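PDB 2O8I: hypothetical protein Atu2327 from Agrobacterium tumefaciens, which is of uncharacterised function but probably decarboxylates 2-oxo-4-hydroxy-4-carboxy-5-ureidoimidazoline in the conversion of urate to allantoin. Local coordinates for residues Ala98-Leu103 with Leu122-Ile127; Asn104-Glu109 with Ser129-Arg134. All coordinates share one frame; numbering follows the deposited sequence. Where two conformers were deposited one is given.

Contact 1: Ala98-Leu103 with Leu122-Ile127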
loop_
_atom_site.group_PDB
_atom_site.type_symbol
_atom_site.label_atom_id
_atom_site.label_comp_id
_atom_site.label_asym_id
_atom_site.label_seq_id
_atom_site.Cartn_x
_atom_site.Cartn_y
_atom_site.Cartn_z
ATOM N N ALA A 98 4.638 -2.240 16.825
ATOM C CA ALA A 98 5.296 -1.011 17.263
ATOM C C ALA A 98 6.813 -1.054 17.059
ATOM O O ALA A 98 7.417 -0.045 16.666
ATOM C CB ALA A 98 4.940 -0.665 18.727
ATOM N N ARG A 99 7.427 -2.218 17.307
ATOM C CA ARG A 99 8.869 -2.347 17.117
ATOM C C ARG A 99 9.171 -2.133 15.639
ATOM O O ARG A 99 10.124 -1.440 15.312
ATOM C CB ARG A 99 9.407 -3.691 17.630
ATOM C CG ARG A 99 10.906 -3.741 17.931
ATOM C CD ARG A 99 11.227 -5.204 18.374
ATOM N NE ARG A 99 12.657 -5.583 18.528
ATOM C CZ ARG A 99 13.106 -6.694 19.147
ATOM N NH1 ARG A 99 12.260 -7.570 19.697
ATOM N NH2 ARG A 99 14.414 -6.956 19.214
ATOM N N PHE A 100 8.356 -2.695 14.747
ATOM C CA PHE A 100 8.624 -2.498 13.311
ATOM C C PHE A 100 8.634 -1.032 12.940
ATOM O O PHE A 100 9.570 -0.578 12.268
ATOM C CB PHE A 100 7.677 -3.283 12.409
ATOM C CG PHE A 100 7.982 -4.759 12.365
ATOM C CD1 PHE A 100 9.225 -5.245 12.799
ATOM C CD2 PHE A 100 7.062 -5.659 11.867
ATOM C CE1 PHE A 100 9.544 -6.605 12.740
ATOM C CE2 PHE A 100 7.377 -7.029 11.813
ATOM C CZ PHE A 100 8.619 -7.500 12.249
ATOM N N THR A 101 7.614 -0.305 13.410
ATOM C CA THR A 101 7.530 1.125 13.228
ATOM C C THR A 101 8.805 1.850 13.731
ATOM O O THR A 101 9.402 2.681 13.007
ATOM C CB THR A 101 6.274 1.677 13.904
ATOM O OG1 THR A 101 5.126 1.224 13.166
ATOM C CG2 THR A 101 6.313 3.197 13.921
ATOM N N GLN A 102 9.237 1.510 14.939
ATOM C CA GLN A 102 10.412 2.123 15.510
ATOM C C GLN A 102 11.674 1.761 14.688
ATOM O O GLN A 102 12.526 2.604 14.430
ATOM C CB GLN A 102 10.516 1.771 17.006
ATOM C CG GLN A 102 11.886 1.993 17.621
ATOM C CD GLN A 102 11.964 1.399 19.059
ATOM O OE1 GLN A 102 12.163 0.166 19.251
ATOM N NE2 GLN A 102 11.795 2.274 20.077
ATOM N N LEU A 103 11.801 0.520 14.254
ATOM C CA LEU A 103 13.041 0.158 13.571
ATOM C C LEU A 103 13.067 0.867 12.214
ATOM O O LEU A 103 14.095 1.387 11.761
ATOM C CB LEU A 103 13.197 -1.359 13.460
ATOM C CG LEU A 103 13.384 -2.135 14.787
ATOM C CD1 LEU A 103 13.348 -3.641 14.484
ATOM C CD2 LEU A 103 14.632 -1.767 15.711
ATOM N N LEU A 122 8.812 -15.116 5.273
ATOM C CA LEU A 122 9.699 -14.636 6.314
ATOM C C LEU A 122 8.898 -14.520 7.604
ATOM O O LEU A 122 7.725 -14.107 7.599
ATOM C CB LEU A 122 10.325 -13.271 5.925
ATOM C CG LEU A 122 11.771 -13.216 5.362
ATOM C CD1 LEU A 122 12.142 -14.227 4.258
ATOM C CD2 LEU A 122 12.166 -11.851 4.941
ATOM N N ASN A 123 9.531 -14.878 8.708
ATOM C CA ASN A 123 8.897 -14.685 9.985
ATOM C C ASN A 123 9.449 -13.407 10.634
ATOM O O ASN A 123 10.349 -12.746 10.101
ATOM C CB ASN A 123 9.094 -15.940 10.869
ATOM C CG ASN A 123 10.561 -16.221 11.153
ATOM O OD1 ASN A 123 11.312 -15.314 11.558
ATOM N ND2 ASN A 123 10.985 -17.460 10.948
ATOM N N ARG A 124 8.921 -13.080 11.799
ATOM C CA ARG A 124 9.362 -11.916 12.557
ATOM C C ARG A 124 10.860 -11.891 12.827
ATOM O O ARG A 124 11.486 -10.856 12.654
ATOM C CB ARG A 124 8.598 -11.854 13.879
ATOM C CG ARG A 124 8.950 -10.632 14.697
ATOM C CD ARG A 124 8.159 -10.605 15.982
ATOM N NE ARG A 124 8.362 -11.802 16.793
ATOM C CZ ARG A 124 9.234 -11.889 17.792
ATOM N NH1 ARG A 124 10.017 -10.843 18.101
ATOM N NH2 ARG A 124 9.327 -13.022 18.474
ATOM N N HIS A 125 11.426 -13.021 13.250
ATOM C CA HIS A 125 12.868 -13.125 13.440
ATOM C C HIS A 125 13.685 -12.811 12.197
ATOM O O HIS A 125 14.655 -12.041 12.294
ATOM C CB HIS A 125 13.257 -14.480 14.009
ATOM C CG HIS A 125 12.820 -14.645 15.419
ATOM N ND1 HIS A 125 13.221 -13.774 16.424
ATOM C CD2 HIS A 125 11.983 -15.543 15.990
ATOM C CE1 HIS A 125 12.642 -14.142 17.555
ATOM N NE2 HIS A 125 11.892 -15.212 17.319
ATOM N N ASP A 126 13.290 -13.368 11.042
ATOM C CA ASP A 126 14.003 -13.097 9.791
ATOM C C ASP A 126 14.151 -11.610 9.558
ATOM O O ASP A 126 15.178 -11.150 9.058
ATOM C CB ASP A 126 13.303 -13.716 8.585
ATOM C CG ASP A 126 13.192 -15.218 8.690
ATOM O OD1 ASP A 126 14.159 -15.849 9.138
ATOM O OD2 ASP A 126 12.117 -15.768 8.350
ATOM N N ILE A 127 13.112 -10.866 9.930
ATOM C CA ILE A 127 13.068 -9.442 9.656
ATOM C C ILE A 127 13.964 -8.650 10.611
ATOM O O ILE A 127 14.770 -7.786 10.161
ATOM C CB ILE A 127 11.607 -8.915 9.658
ATOM C CG1 ILE A 127 10.971 -9.252 8.300
ATOM C CG2 ILE A 127 11.580 -7.391 9.911
ATOM C CD1 ILE A 127 9.513 -9.528 8.382
HETATM O O HOH W 1 9.708 -8.334 17.953
#

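Contact 2: Asn104-Glu109 with Ser129-Arg134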
loop_
_atom_site.group_PDB
_atom_site.type_symbol
_atom_site.label_atom_id
_atom_site.label_comp_id
_atom_site.label_asym_id
_atom_site.label_seq_id
_atom_site.Cartn_x
_atom_site.Cartn_y
_atom_site.Cartn_z
ATOM N N ASN A 104 11.894 0.951 11.611
ATOM C CA ASN A 104 11.765 1.669 10.393
ATOM C C ASN A 104 12.092 3.154 10.542
ATOM O O ASN A 104 12.787 3.696 9.675
ATOM C CB ASN A 104 10.404 1.473 9.787
ATOM C CG ASN A 104 10.273 2.211 8.513
ATOM O OD1 ASN A 104 9.735 3.316 8.503
ATOM N ND2 ASN A 104 10.851 1.669 7.430
ATOM N N SER A 105 11.630 3.814 11.621
ATOM C CA SER A 105 12.023 5.210 11.871
ATOM C C SER A 105 13.513 5.359 12.017
ATOM O O SER A 105 14.077 6.282 11.463
ATOM C CB SER A 105 11.376 5.773 13.111
ATOM O OG SER A 105 9.988 5.797 12.904
ATOM N N ALA A 106 14.148 4.454 12.753
ATOM C CA ALA A 106 15.594 4.542 12.979
ATOM C C ALA A 106 16.349 4.431 11.653
ATOM O O ALA A 106 17.260 5.230 11.382
ATOM C CB ALA A 106 16.090 3.498 14.016
ATOM N N TYR A 107 15.913 3.473 10.834
ATOM C CA TYR A 107 16.523 3.165 9.557
ATOM C C TYR A 107 16.406 4.318 8.559
ATOM O O TYR A 107 17.394 4.752 7.955
ATOM C CB TYR A 107 15.884 1.900 8.980
ATOM C CG TYR A 107 16.450 1.458 7.643
ATOM C CD1 TYR A 107 17.473 0.489 7.572
ATOM C CD2 TYR A 107 15.954 1.976 6.455
ATOM C CE1 TYR A 107 17.977 0.039 6.358
ATOM C CE2 TYR A 107 16.461 1.548 5.228
ATOM C CZ TYR A 107 17.466 0.576 5.177
ATOM O OH TYR A 107 17.964 0.168 3.934
ATOM N N THR A 108 15.194 4.813 8.380
ATOM C CA THR A 108 15.003 5.945 7.493
ATOM C C THR A 108 15.762 7.192 7.998
ATOM O O THR A 108 16.253 7.979 7.191
ATOM C CB THR A 108 13.484 6.178 7.092
ATOM O OG1 THR A 108 13.325 7.492 6.582
ATOM C CG2 THR A 108 12.571 6.044 8.237
ATOM N N GLU A 109 15.926 7.328 9.314
ATOM C CA GLU A 109 16.669 8.462 9.849
ATOM C C GLU A 109 18.128 8.316 9.420
ATOM O O GLU A 109 18.774 9.313 9.131
ATOM C CB GLU A 109 16.504 8.595 11.373
ATOM C CG GLU A 109 17.533 9.529 12.137
ATOM C CD GLU A 109 17.568 11.028 11.659
ATOM O OE1 GLU A 109 16.506 11.598 11.296
ATOM O OE2 GLU A 109 18.668 11.646 11.660
ATOM N N SER A 129 16.452 -9.869 12.026
ATOM C CA SER A 129 17.822 -10.248 11.712
ATOM C C SER A 129 18.367 -9.329 10.620
ATOM O O SER A 129 19.469 -8.781 10.740
ATOM C CB SER A 129 17.889 -11.723 11.277
ATOM O OG SER A 129 19.118 -12.047 10.653
ATOM N N ALA A 130 17.567 -9.168 9.569
ATOM C CA ALA A 130 17.887 -8.300 8.458
ATOM C C ALA A 130 18.043 -6.836 8.909
ATOM O O ALA A 130 18.994 -6.192 8.501
ATOM C CB ALA A 130 16.877 -8.466 7.359
ATOM N N PHE A 131 17.163 -6.324 9.771
ATOM C CA PHE A 131 17.372 -4.965 10.258
ATOM C C PHE A 131 18.741 -4.902 10.889
ATOM O O PHE A 131 19.574 -4.060 10.525
ATOM C CB PHE A 131 16.334 -4.518 11.284
ATOM C CG PHE A 131 16.611 -3.132 11.857
ATOM C CD1 PHE A 131 16.124 -1.989 11.227
ATOM C CD2 PHE A 131 17.377 -2.972 13.007
ATOM C CE1 PHE A 131 16.386 -0.715 11.751
ATOM C CE2 PHE A 131 17.646 -1.718 13.519
ATOM C CZ PHE A 131 17.145 -0.586 12.898
ATOM N N ASP A 132 18.958 -5.802 11.843
ATOM C CA ASP A 132 20.222 -5.882 12.583
ATOM C C ASP A 132 21.522 -5.802 11.729
ATOM O O ASP A 132 22.420 -5.004 11.997
ATOM C CB ASP A 132 20.199 -7.255 13.217
ATOM C CG ASP A 132 20.513 -7.232 14.645
ATOM O OD1 ASP A 132 19.667 -6.705 15.429
ATOM O OD2 ASP A 132 21.590 -7.806 14.960
ATOM N N THR A 133 21.604 -6.663 10.715
ATOM C CA THR A 133 22.664 -6.639 9.744
ATOM C C THR A 133 22.659 -5.293 8.993
ATOM O O THR A 133 23.689 -4.629 8.899
ATOM C CB THR A 133 22.423 -7.781 8.698
ATOM O OG1 THR A 133 22.624 -9.050 9.312
ATOM C CG2 THR A 133 23.323 -7.657 7.451
ATOM N N ARG A 134 21.506 -4.897 8.457
ATOM C CA ARG A 134 21.474 -3.811 7.471
ATOM C C ARG A 134 21.651 -2.388 8.024
ATOM O O ARG A 134 22.187 -1.525 7.317
ATOM C CB ARG A 134 20.224 -3.897 6.597
ATOM C CG ARG A 134 20.241 -5.114 5.703
ATOM C CD ARG A 134 18.923 -5.317 4.970
ATOM N NE ARG A 134 18.451 -4.103 4.308
ATOM C CZ ARG A 134 17.319 -4.033 3.616
ATOM N NH1 ARG A 134 16.566 -5.109 3.486
ATOM N NH2 ARG A 134 16.932 -2.900 3.048
#

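Contact 1: Ala98-Leu103 with Leu122-Ile127
A capping box opens helix 124-135, and the first turn of that helix, from R124 in the box to I127 just after it, packs against F100 of helix 94-111. F100 reaches across with CG anti to its carbonyl carbon (chi1 -75°), which brings the far side of the ring to the other helix. There CE1 of F100 meets CG2 of I127 at 3.6 Å, the two side chains crossing at about a right angle, while CZ of F100 lies 4.0 Å from CG of R124. Thus the aliphatic base of R124 takes part in the apolar contact, and the bend of its chain at chi3 carries the guanidinium to the outer side of the contact. L70 of helix 66-74 and L92 also touch the F100 ring, which is buried.

In the box itself, D126 N donates to N123 OD1 over 2.8 Å and N123 N donates to D126 OD2 over 2.8 Å, the latter nearly straight at 170° and on the anti side of the carboxylate. A modelled water lies between R124 NH1 and R99 NH1, its bond to R99 weak. E96 forms a long, weak ion pair with R124. The two arginines, with NH1 atoms 4.3 Å apart, would probably repel each other; the E96 carboxylate may ease this, so cohesion here rests mainly on the apolar contact beneath.

Contact 2: Asn104-Glu109 with Ser129-Arg134
Y107 meets F131 through its base and R134 through its tip, so one tyrosine spans the gap between helices whose local axes approach to 11.5 Å at an angle of 26°, close to parallel. Its CG stands anti to the backbone N (chi1 -179°), directing the ring along the interface, and this lets two different atoms of Y107 serve two partners. F131 was modelled in two conformers; in the one described here, CB of Y107 sits at the edge of the F131 ring, near its plane, 3.8 Å from CE1. CB of A106 approaches the same ring edge more loosely, 4.4 Å from CZ of F131. The edge of the phenylalanine ring, in this conformer, therefore faces helix 94-111.

R134 sets out with CG anti to its carbonyl carbon, beside the backbone N, and the bend of its chain at chi3 then turns NH2 to the Y107 hydroxyl. The guanidinium plane stands 82° from the Y107 ring. NH2 of R134 gives a weak hydrogen bond to OH of Y107 over 3.4 Å, with the oxygen at the edge of the guanidinium. The stronger polar partners lie elsewhere: OE1 of E142, on helix 139-161, is hydrogen-bonded to Y107 OH and forms a salt bridge with R134 NE, while R134 NH1 donates to the backbone O of I116. F115 adds an edge-to-face contact with Y107.

With three of the four touching residues buried, the arginine charge is brought into the interior together with the E142 carboxylate, which would be expected to offset it and to keep both Y107 and R134 in position.

How the contacts relate
Contacts 1 and 2 are successive levels of one interface between helix 94-111 and helix 124-135, their centres about 9 Å apart. Along the chain the segments come as 98-103, 104-109, 122-127, 129-134, those of the two contacts alternating, so each helix supplies both contacts in the same order, as expected for two helices running in roughly the same direction. Between the levels, L103 and F131 touch. Both lie about 16 to 17 Å from the chain centre, on the same side of it, within the all-helical OHCU decarboxylase family region. The interface grades from a partly buried end at contact 1 to a buried one at contact 2, where helix 139-161 joins the packing.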